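Local coordinates for protein polyguluronate lyase (Corynebacterium sp., PDB 1UAI) that probably cleaves the poly-alpha-L-guluronate of alginate as a lyase, working from a jellyroll beta-sandwich fold, at residues 94-99 and 159-164. Numbering follows the deposited sequence.
Sequences THTMVF and EGKFVV
Phe99 holds CG between its backbone N and carbonyl carbon (chi1 65°), and with chi2 at 90° the ring presents one face to Gly160 on the neighbouring strand; Met97, bent at chi3 (67°), brings CE to the rim of Phe162. Both meetings lie on the inner face of one sheet of the jellyroll beta-sandwich, where strands 95-105 and 158-165 run antiparallel as neighbours. Three hydrogen-bonded pairs, His95 with Val164, Met97 with Phe162 and Phe99 with Gly160, join the backbones through six bonds. In the last pair Phe99 N reaches Gly160 O at 3.0 Å, and Phe99 O takes Gly160 N in return at 2.8 Å. The pair also illustrates how a cross-strand aromatic can rest on a glycine: with no side chain at Gly160, the ring lies directly against the backbone, and Gly160 CA makes a CH-pi contact over one face, offset toward the rim and 3.6 Å from Phe99 CZ. Met97 CE approaches in the plane of the Phe162 ring, 3.7 Å from CD2. Phe128 meets both phenylalanine rings edge-to-face, and Ala116 and Ile118 of strand 112-119 in the other sheet pack against this same face. The partly exposed face carries Thr96, Val98, Lys161 and Val163. There Thr96 CG2 touches Val163 CG2 at 4.1 Å, while the ammonium end of Lys161 makes a cation-pi contact with Tyr172. Glu159 sets CG beside Val98 CG1, and its OE1 forms a salt bridge with Arg100. Val98 and the aliphatic part of Lys161 lie side by side, with CG2 of the valine 3.7 Å from CD of the lysine.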
loop_
_atom_site.group_PDB
_atom_site.type_symbol
_atom_site.label_atom_id
_atom_site.label_comp_id
_atom_site.label_asym_id
_atom_site.label_seq_id
_atom_site.Cartn_x
_atom_site.Cartn_y
_atom_site.Cartn_z
ATOM N N THR A 94 3.761 -7.950 19.388
ATOM C CA THR A 94 4.164 -8.525 18.111
ATOM C C THR A 94 3.124 -8.074 17.093
ATOM O O THR A 94 1.936 -8.374 17.227
ATOM C CB THR A 94 4.210 -10.061 18.195
ATOM O OG1 THR A 94 5.127 -10.447 19.227
ATOM C CG2 THR A 94 4.666 -10.660 16.873
ATOM N N HIS A 95 3.589 -7.360 16.074
ATOM C CA HIS A 95 2.715 -6.792 15.057
ATOM C C HIS A 95 3.053 -7.330 13.687
ATOM O O HIS A 95 4.163 -7.144 13.187
ATOM C CB HIS A 95 2.848 -5.282 15.147
ATOM C CG HIS A 95 2.731 -4.789 16.554
ATOM N ND1 HIS A 95 3.819 -4.600 17.378
ATOM C CD2 HIS A 95 1.638 -4.595 17.327
ATOM C CE1 HIS A 95 3.399 -4.313 18.597
ATOM N NE2 HIS A 95 2.080 -4.306 18.593
ATOM N N THR A 96 2.071 -7.984 13.078
ATOM C CA THR A 96 2.272 -8.641 11.801
ATOM C C THR A 96 1.297 -8.270 10.700
ATOM O O THR A 96 0.106 -8.093 10.947
ATOM C CB THR A 96 2.149 -10.178 11.986
ATOM O OG1 THR A 96 2.992 -10.604 13.063
ATOM C CG2 THR A 96 2.528 -10.919 10.715
ATOM N N MET A 97 1.819 -8.136 9.483
ATOM C CA MET A 97 0.967 -7.939 8.323
ATOM C C MET A 97 1.465 -8.900 7.262
ATOM O O MET A 97 2.646 -8.891 6.899
ATOM C CB MET A 97 0.989 -6.523 7.735
ATOM C CG MET A 97 0.173 -6.482 6.424
ATOM S SD MET A 97 -0.285 -4.879 5.743
ATOM C CE MET A 97 1.328 -4.249 5.283
ATOM N N VAL A 98 0.567 -9.764 6.808
ATOM C CA VAL A 98 0.868 -10.706 5.745
ATOM C C VAL A 98 -0.022 -10.280 4.592
ATOM O O VAL A 98 -1.223 -10.068 4.771
ATOM C CB VAL A 98 0.507 -12.156 6.119
ATOM C CG1 VAL A 98 0.751 -13.075 4.924
ATOM C CG2 VAL A 98 1.327 -12.607 7.311
ATOM N N PHE A 99 0.563 -10.141 3.413
ATOM C CA PHE A 99 -0.216 -9.740 2.258
ATOM C C PHE A 99 0.275 -10.440 1.006
ATOM O O PHE A 99 1.425 -10.874 0.931
ATOM C CB PHE A 99 -0.137 -8.216 2.071
ATOM C CG PHE A 99 1.241 -7.709 1.737
ATOM C CD1 PHE A 99 1.659 -7.601 0.412
ATOM C CD2 PHE A 99 2.132 -7.357 2.749
ATOM C CE1 PHE A 99 2.941 -7.152 0.103
ATOM C CE2 PHE A 99 3.413 -6.909 2.450
ATOM C CZ PHE A 99 3.820 -6.806 1.126
ATOM N N GLU A 159 4.128 -13.009 -1.801
ATOM C CA GLU A 159 3.646 -12.864 -0.442
ATOM C C GLU A 159 4.669 -12.077 0.359
ATOM O O GLU A 159 5.830 -12.474 0.468
ATOM C CB GLU A 159 3.418 -14.237 0.195
ATOM C CG GLU A 159 2.844 -14.177 1.603
ATOM C CD GLU A 159 2.417 -15.541 2.112
ATOM O OE1 GLU A 159 1.481 -16.127 1.530
ATOM O OE2 GLU A 159 3.018 -16.031 3.089
ATOM N N GLY A 160 4.238 -10.942 0.893
ATOM C CA GLY A 160 5.125 -10.131 1.700
ATOM C C GLY A 160 4.678 -10.209 3.143
ATOM O O GLY A 160 3.508 -10.473 3.429
ATOM N N LYS A 161 5.612 -10.003 4.060
ATOM C CA LYS A 161 5.271 -10.027 5.471
ATOM C C LYS A 161 6.164 -9.115 6.289
ATOM O O LYS A 161 7.377 -9.064 6.082
ATOM C CB LYS A 161 5.364 -11.449 6.042
ATOM C CG LYS A 161 4.985 -11.532 7.524
ATOM C CD LYS A 161 4.891 -12.963 8.039
ATOM C CE LYS A 161 6.242 -13.654 8.073
ATOM N NZ LYS A 161 6.146 -15.011 8.686
ATOM N N PHE A 162 5.538 -8.376 7.198
ATOM C CA PHE A 162 6.242 -7.505 8.129
ATOM C C PHE A 162 5.965 -8.093 9.508
ATOM O O PHE A 162 4.813 -8.397 9.827
ATOM C CB PHE A 162 5.657 -6.091 8.167
ATOM C CG PHE A 162 5.936 -5.248 6.959
ATOM C CD1 PHE A 162 7.222 -4.808 6.666
ATOM C CD2 PHE A 162 4.881 -4.803 6.169
ATOM C CE1 PHE A 162 7.449 -3.927 5.608
ATOM C CE2 PHE A 162 5.097 -3.926 5.112
ATOM C CZ PHE A 162 6.382 -3.485 4.831
ATOM N N VAL A 163 7.003 -8.259 10.318
ATOM C CA VAL A 163 6.825 -8.728 11.690
ATOM C C VAL A 163 7.626 -7.753 12.540
ATOM O O VAL A 163 8.844 -7.644 12.388
ATOM C CB VAL A 163 7.363 -10.157 11.925
ATOM C CG1 VAL A 163 7.175 -10.541 13.390
ATOM C CG2 VAL A 163 6.632 -11.147 11.039
ATOM N N VAL A 164 6.934 -7.024 13.408
ATOM C CA VAL A 164 7.586 -6.050 14.271
ATOM C C VAL A 164 7.491 -6.480 15.725
ATOM O O VAL A 164 6.401 -6.751 16.234
ATOM C CB VAL A 164 6.945 -4.649 14.135
ATOM C CG1 VAL A 164 7.779 -3.625 14.894
ATOM C CG2 VAL A 164 6.823 -4.267 12.671
#